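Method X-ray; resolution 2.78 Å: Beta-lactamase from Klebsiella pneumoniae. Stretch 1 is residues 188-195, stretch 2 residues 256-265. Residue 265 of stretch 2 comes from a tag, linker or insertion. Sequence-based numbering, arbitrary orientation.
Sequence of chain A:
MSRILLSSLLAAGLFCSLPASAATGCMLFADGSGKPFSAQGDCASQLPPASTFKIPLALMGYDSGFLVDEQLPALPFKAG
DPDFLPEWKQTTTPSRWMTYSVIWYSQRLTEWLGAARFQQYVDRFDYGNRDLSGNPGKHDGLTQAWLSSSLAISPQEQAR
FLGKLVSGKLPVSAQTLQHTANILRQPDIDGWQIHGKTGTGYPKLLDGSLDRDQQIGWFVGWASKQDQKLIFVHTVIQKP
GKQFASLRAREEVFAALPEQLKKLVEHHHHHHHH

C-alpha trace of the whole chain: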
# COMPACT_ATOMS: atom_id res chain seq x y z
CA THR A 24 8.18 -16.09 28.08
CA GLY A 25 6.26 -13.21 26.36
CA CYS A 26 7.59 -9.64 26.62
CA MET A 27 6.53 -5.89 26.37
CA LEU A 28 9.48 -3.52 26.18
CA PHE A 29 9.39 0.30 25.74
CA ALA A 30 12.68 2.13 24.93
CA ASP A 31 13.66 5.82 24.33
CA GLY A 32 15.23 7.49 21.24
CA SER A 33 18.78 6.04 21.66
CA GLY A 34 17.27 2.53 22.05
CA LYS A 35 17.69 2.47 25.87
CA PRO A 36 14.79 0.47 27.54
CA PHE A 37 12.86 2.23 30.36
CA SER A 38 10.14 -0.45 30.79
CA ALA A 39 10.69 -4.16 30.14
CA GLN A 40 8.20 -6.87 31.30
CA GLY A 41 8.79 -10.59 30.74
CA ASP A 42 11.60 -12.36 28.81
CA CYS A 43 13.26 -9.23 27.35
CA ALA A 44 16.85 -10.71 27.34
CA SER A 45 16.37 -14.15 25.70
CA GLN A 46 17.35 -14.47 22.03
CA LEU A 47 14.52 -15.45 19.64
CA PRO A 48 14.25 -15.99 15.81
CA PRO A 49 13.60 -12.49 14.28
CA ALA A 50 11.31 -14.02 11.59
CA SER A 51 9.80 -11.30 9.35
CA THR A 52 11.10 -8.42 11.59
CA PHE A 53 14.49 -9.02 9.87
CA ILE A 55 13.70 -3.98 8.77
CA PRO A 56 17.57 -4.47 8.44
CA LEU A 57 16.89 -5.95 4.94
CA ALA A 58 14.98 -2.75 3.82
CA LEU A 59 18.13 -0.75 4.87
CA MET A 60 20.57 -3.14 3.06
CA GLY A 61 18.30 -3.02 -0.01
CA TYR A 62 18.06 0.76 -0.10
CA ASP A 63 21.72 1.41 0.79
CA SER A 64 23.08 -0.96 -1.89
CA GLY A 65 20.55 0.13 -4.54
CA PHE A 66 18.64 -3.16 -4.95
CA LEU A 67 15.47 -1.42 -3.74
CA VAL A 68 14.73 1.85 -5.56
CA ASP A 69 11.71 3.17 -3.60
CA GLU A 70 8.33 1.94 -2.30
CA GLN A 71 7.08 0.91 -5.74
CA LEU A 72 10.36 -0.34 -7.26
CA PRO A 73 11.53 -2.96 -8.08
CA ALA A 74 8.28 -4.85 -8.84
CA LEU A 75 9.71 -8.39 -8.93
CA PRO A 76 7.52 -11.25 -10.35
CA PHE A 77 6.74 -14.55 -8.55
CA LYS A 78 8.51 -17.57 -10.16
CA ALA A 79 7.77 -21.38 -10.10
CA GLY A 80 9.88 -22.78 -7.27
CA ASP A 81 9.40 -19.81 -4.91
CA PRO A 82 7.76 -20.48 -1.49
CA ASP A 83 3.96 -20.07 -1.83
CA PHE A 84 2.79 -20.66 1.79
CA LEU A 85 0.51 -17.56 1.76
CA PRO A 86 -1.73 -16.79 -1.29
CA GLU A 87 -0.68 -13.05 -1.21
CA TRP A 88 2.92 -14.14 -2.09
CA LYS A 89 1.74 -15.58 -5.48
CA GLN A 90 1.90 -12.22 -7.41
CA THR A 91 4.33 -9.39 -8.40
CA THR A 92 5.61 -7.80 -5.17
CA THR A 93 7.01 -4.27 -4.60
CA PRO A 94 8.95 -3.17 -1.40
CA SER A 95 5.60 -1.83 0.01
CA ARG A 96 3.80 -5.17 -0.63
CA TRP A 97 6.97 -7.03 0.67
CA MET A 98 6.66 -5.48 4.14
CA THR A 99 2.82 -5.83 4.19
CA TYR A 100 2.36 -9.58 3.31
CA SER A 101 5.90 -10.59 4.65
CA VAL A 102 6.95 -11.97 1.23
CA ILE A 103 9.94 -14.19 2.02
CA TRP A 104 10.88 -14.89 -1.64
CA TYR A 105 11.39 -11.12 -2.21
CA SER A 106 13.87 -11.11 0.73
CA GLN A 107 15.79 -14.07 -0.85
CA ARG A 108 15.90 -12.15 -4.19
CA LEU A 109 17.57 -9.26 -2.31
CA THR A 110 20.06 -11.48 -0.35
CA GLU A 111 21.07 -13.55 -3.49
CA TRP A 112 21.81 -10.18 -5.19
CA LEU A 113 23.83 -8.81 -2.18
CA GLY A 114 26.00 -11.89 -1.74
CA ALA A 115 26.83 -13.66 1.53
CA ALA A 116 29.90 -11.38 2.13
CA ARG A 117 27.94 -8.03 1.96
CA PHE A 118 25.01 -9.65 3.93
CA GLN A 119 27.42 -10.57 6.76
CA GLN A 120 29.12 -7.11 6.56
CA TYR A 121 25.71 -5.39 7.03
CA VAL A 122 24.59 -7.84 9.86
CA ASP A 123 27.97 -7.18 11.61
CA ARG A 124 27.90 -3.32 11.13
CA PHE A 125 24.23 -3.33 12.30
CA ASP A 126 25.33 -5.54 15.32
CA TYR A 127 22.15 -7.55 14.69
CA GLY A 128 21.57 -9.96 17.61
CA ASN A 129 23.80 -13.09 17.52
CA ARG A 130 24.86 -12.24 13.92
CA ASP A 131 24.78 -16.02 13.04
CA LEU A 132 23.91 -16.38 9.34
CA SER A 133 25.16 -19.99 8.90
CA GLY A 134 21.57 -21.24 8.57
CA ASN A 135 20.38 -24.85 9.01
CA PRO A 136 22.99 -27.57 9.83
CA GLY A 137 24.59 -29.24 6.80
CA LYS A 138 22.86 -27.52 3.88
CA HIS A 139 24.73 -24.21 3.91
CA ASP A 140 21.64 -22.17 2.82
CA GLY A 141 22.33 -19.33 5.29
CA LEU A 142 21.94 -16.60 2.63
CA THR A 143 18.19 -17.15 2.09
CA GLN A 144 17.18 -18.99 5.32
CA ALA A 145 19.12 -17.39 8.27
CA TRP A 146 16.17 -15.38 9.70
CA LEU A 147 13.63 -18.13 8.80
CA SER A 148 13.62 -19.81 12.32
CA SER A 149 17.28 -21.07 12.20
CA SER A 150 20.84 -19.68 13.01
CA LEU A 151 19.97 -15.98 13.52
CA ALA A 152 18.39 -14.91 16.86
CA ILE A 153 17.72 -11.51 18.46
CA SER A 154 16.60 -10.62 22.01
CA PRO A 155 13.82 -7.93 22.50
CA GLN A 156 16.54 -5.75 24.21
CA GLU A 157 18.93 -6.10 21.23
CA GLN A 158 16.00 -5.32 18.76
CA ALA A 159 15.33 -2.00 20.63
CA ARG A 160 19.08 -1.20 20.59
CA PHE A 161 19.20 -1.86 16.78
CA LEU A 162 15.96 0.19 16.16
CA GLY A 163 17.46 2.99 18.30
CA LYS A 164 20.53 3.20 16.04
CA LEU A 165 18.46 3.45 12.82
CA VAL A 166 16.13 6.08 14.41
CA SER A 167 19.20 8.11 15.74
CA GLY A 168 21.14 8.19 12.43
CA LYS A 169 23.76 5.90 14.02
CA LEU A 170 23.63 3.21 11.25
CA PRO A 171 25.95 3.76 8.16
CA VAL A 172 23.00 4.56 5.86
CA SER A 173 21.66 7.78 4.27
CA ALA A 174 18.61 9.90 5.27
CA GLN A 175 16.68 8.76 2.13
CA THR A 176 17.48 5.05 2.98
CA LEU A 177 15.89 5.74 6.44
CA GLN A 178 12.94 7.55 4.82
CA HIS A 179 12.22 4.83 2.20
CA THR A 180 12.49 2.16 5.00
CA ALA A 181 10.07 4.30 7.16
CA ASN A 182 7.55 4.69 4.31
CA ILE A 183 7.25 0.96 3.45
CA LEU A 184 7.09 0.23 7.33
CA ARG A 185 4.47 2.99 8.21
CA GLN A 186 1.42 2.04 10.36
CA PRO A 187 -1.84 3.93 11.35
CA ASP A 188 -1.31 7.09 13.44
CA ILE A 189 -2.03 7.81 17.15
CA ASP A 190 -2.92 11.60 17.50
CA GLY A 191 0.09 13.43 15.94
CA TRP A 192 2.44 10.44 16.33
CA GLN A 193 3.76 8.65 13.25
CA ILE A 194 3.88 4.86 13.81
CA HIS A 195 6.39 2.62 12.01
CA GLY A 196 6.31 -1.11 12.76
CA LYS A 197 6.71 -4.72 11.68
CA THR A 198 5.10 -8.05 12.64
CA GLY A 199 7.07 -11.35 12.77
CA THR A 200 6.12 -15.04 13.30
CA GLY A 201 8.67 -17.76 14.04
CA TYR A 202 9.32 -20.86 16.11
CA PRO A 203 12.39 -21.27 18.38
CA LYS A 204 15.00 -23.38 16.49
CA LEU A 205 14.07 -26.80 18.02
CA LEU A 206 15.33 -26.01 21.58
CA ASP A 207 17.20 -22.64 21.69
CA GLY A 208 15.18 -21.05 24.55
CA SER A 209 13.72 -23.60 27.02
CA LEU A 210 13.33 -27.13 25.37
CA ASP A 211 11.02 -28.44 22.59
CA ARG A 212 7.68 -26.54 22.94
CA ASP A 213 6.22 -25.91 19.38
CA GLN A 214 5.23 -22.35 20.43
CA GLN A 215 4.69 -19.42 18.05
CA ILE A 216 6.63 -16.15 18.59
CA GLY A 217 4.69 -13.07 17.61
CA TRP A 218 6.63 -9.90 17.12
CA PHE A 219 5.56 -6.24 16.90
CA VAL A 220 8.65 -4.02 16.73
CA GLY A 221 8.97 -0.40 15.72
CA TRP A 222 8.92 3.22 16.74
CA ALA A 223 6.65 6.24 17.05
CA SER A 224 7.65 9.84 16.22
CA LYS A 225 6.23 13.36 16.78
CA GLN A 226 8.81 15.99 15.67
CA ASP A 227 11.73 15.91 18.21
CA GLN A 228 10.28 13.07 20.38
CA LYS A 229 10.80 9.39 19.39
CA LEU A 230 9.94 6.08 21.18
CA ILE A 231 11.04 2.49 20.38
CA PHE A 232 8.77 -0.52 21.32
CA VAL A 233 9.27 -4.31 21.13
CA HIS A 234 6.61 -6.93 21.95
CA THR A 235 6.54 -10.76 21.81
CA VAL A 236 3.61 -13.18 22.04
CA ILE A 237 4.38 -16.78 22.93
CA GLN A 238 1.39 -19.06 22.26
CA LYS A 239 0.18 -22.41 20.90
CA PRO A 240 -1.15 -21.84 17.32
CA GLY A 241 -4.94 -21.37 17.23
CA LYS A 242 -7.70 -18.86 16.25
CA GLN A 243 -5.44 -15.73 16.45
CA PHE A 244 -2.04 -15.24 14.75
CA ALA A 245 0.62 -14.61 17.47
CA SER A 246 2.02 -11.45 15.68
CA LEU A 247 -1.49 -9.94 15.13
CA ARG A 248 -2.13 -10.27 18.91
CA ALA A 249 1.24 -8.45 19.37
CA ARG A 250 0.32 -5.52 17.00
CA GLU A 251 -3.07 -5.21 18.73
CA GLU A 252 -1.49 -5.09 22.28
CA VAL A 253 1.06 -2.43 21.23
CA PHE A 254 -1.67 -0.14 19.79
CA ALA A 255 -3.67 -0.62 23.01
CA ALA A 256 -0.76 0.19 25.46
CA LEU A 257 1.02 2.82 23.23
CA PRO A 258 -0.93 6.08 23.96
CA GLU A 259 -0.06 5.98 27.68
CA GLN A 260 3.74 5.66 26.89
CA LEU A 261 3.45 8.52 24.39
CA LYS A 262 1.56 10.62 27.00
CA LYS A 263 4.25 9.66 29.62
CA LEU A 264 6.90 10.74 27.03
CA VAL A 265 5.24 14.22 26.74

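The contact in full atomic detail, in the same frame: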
# COMPACT_ATOMS: atom_id res chain seq x y z
N ASP A 188 -1.66 6.07 12.46
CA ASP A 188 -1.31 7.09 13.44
C ASP A 188 -2.00 6.88 14.80
O ASP A 188 -2.93 6.07 14.94
CB ASP A 188 -1.75 8.46 12.88
CG ASP A 188 -0.72 9.24 12.08
OD1 ASP A 188 0.02 8.60 11.28
OD2 ASP A 188 -0.71 10.49 12.18
N ILE A 189 -1.51 7.63 15.80
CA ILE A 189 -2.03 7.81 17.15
C ILE A 189 -1.85 9.34 17.34
O ILE A 189 -0.72 9.81 17.30
CB ILE A 189 -1.29 6.94 18.22
CG1 ILE A 189 -1.51 5.43 17.96
CG2 ILE A 189 -1.75 7.32 19.64
CD1 ILE A 189 -0.64 4.49 18.75
N ASP A 190 -2.96 10.12 17.44
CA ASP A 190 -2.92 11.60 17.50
C ASP A 190 -1.94 12.17 16.43
O ASP A 190 -2.13 11.91 15.23
CB ASP A 190 -2.65 12.14 18.94
CG ASP A 190 -3.08 13.60 19.18
OD1 ASP A 190 -2.49 14.51 18.55
OD2 ASP A 190 -3.97 13.83 20.05
N GLY A 191 -0.89 12.87 16.86
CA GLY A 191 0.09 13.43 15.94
C GLY A 191 1.32 12.57 15.74
O GLY A 191 2.24 12.96 15.01
N TRP A 192 1.34 11.39 16.38
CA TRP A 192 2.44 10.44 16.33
C TRP A 192 2.39 9.60 15.06
O TRP A 192 1.33 9.12 14.65
CB TRP A 192 2.45 9.56 17.60
CG TRP A 192 2.71 10.34 18.85
CD1 TRP A 192 1.81 11.06 19.58
CD2 TRP A 192 3.98 10.50 19.51
NE1 TRP A 192 2.44 11.67 20.64
CE2 TRP A 192 3.77 11.36 20.62
CE3 TRP A 192 5.28 10.02 19.26
CZ2 TRP A 192 4.81 11.73 21.48
CZ3 TRP A 192 6.31 10.39 20.11
CH2 TRP A 192 6.06 11.24 21.21
N GLN A 193 3.56 9.43 14.45
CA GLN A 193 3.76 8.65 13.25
C GLN A 193 4.27 7.30 13.70
O GLN A 193 5.30 7.24 14.36
CB GLN A 193 4.78 9.33 12.32
CG GLN A 193 4.20 10.45 11.45
CD GLN A 193 5.18 10.87 10.38
OE1 GLN A 193 5.41 10.15 9.40
NE2 GLN A 193 5.78 12.03 10.57
N ILE A 194 3.53 6.23 13.39
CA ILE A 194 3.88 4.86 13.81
C ILE A 194 4.56 4.06 12.67
O ILE A 194 4.08 4.01 11.55
CB ILE A 194 2.62 4.14 14.39
CG1 ILE A 194 1.79 5.03 15.39
CG2 ILE A 194 2.95 2.76 15.01
CD1 ILE A 194 2.45 5.55 16.68
N HIS A 195 5.69 3.45 12.97
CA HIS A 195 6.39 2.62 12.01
C HIS A 195 6.60 1.32 12.74
O HIS A 195 7.01 1.34 13.89
CB HIS A 195 7.72 3.26 11.60
CG HIS A 195 7.60 4.68 11.15
ND1 HIS A 195 7.56 5.02 9.81
CD2 HIS A 195 7.55 5.82 11.89
CE1 HIS A 195 7.48 6.34 9.77
NE2 HIS A 195 7.48 6.87 10.99
N ALA A 256 -1.69 -0.33 24.45
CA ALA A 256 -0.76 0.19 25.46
C ALA A 256 0.20 1.33 25.03
O ALA A 256 0.96 1.82 25.88
CB ALA A 256 0.05 -0.96 26.01
N LEU A 257 0.15 1.76 23.76
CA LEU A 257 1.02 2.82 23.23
C LEU A 257 0.66 4.24 23.68
O LEU A 257 1.56 4.95 24.14
CB LEU A 257 1.07 2.73 21.71
CG LEU A 257 2.45 2.78 21.07
CD1 LEU A 257 3.44 1.90 21.78
CD2 LEU A 257 2.36 2.37 19.62
N PRO A 258 -0.62 4.69 23.59
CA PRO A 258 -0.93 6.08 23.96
C PRO A 258 -0.50 6.51 25.36
O PRO A 258 -0.08 7.65 25.53
CB PRO A 258 -2.44 6.17 23.75
CG PRO A 258 -2.71 5.17 22.69
CD PRO A 258 -1.81 4.02 23.04
N GLU A 259 -0.53 5.61 26.35
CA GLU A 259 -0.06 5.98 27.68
C GLU A 259 1.46 6.29 27.70
O GLU A 259 1.86 7.27 28.31
CB GLU A 259 -0.45 4.95 28.76
CG GLU A 259 0.09 3.55 28.57
CD GLU A 259 -0.40 2.58 29.62
OE1 GLU A 259 0.24 2.50 30.70
OE2 GLU A 259 -1.40 1.88 29.36
N GLN A 260 2.28 5.50 26.99
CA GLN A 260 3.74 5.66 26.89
C GLN A 260 4.11 6.93 26.18
O GLN A 260 5.14 7.52 26.51
CB GLN A 260 4.37 4.49 26.14
CG GLN A 260 4.02 3.15 26.71
CD GLN A 260 4.47 3.02 28.13
OE1 GLN A 260 3.67 3.06 29.06
NE2 GLN A 260 5.78 2.89 28.34
N LEU A 261 3.28 7.32 25.18
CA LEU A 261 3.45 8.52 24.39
C LEU A 261 3.12 9.72 25.28
O LEU A 261 3.86 10.70 25.28
CB LEU A 261 2.51 8.45 23.18
CG LEU A 261 3.04 7.92 21.84
CD1 LEU A 261 3.72 6.60 21.97
CD2 LEU A 261 1.90 7.70 20.91
N LYS A 262 2.03 9.61 26.06
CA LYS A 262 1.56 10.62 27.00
C LYS A 262 2.62 10.81 28.10
O LYS A 262 2.94 11.95 28.44
CB LYS A 262 0.21 10.20 27.61
CG LYS A 262 -0.56 11.30 28.37
CD LYS A 262 -0.54 11.22 29.94
CE LYS A 262 -1.44 10.16 30.57
NZ LYS A 262 -0.84 8.79 30.57
N LYS A 263 3.18 9.69 28.61
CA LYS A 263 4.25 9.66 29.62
C LYS A 263 5.49 10.37 29.07
O LYS A 263 6.17 11.09 29.82
CB LYS A 263 4.65 8.21 29.96
CG LYS A 263 3.83 7.52 31.03
CD LYS A 263 4.63 6.32 31.57
CE LYS A 263 3.78 5.11 31.90
NZ LYS A 263 3.05 5.24 33.20
N LEU A 264 5.77 10.17 27.76
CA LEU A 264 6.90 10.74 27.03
C LEU A 264 6.76 12.26 26.89
O LEU A 264 7.79 12.94 26.81
CB LEU A 264 7.03 10.07 25.66
CG LEU A 264 8.40 10.08 24.99
CD1 LEU A 264 9.39 9.16 25.72
CD2 LEU A 264 8.29 9.67 23.55
N VAL A 265 5.51 12.79 26.88
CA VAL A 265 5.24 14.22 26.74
C VAL A 265 4.81 14.85 28.09
O VAL A 265 5.57 14.81 29.06
CB VAL A 265 4.25 14.53 25.58
CG1 VAL A 265 2.82 14.15 25.94
CG2 VAL A 265 4.33 15.98 25.15

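The most distinctive feature of this contact is a methyl group seated on an indole. L261 CD2 lies 3.6 Å from the centroid of the five-membered ring of W192, displaced only 18° from the ring normal, so the CH-pi assignment rests on both distance and direction. L261 CD2 also comes within 3.4 Å of W192 CG, a short approach for two carbons. The polarizable pi cloud of the indole suits the weakly positive hydrogens of a methyl group, and dispersion adds to the attraction.

No hydrogen bond crosses between the stretches; the 351 Å² buried, summed over both sides, is held by apolar side chains. The backbones stay well apart, leaving room for side chains between them: the axes of strand 192-195 and helix 256-264 approach to 11.7 Å, with 129° between their N-to-C directions. I189 CA and P258 CA lie 7.1 Å apart. W192 CA and L261 CA lie 8.3 Å apart, so a step of three residues along each chain takes one pair to the other.

In stretch 1 that step is a type II' turn from I189 to W192. W192 N donates to I189 O at 2.8 Å, while the return bond from I189 N to W192 O is weak at 3.4 Å. D190, with phi/psi of 45/-118, and G191 occupy the corner and make no contact with the helix; the CA-to-CB bond of D190 does point toward it, as do those of I189 and W192, but only the latter two reach it.

On the helix, L257, L261 and L264 likewise point toward stretch 1. L261 N bonds to L257 O at 3.1 Å and L264 N to Q260 O at 3.0 Å, bonds of regular helical turns, which place residues three and four apart on one side. The helix is kinked at P258 and E259, whose N atoms lack bonds to the preceding turn; proline has no amide hydrogen to give.

I189 (chi1 m, chi2 t) reaches three helix residues. I189 CD1 meets L257 CD2 at 3.8 Å, while I189 CG2 lies 3.9 Å from both P258 CG and L261 CD2. L261 CD2 is therefore shared between I189 and the indole. At the far end of the indole, W192 CH2 touches L264 CD2 at 3.6 Å. I194 contributes a looser contact, from I194 CD1 to L257 CD2 at 4.3 Å. The tag residue V265, poorly ordered, stays outside contact range, V265 CB being 5.0 Å from W192 CZ2.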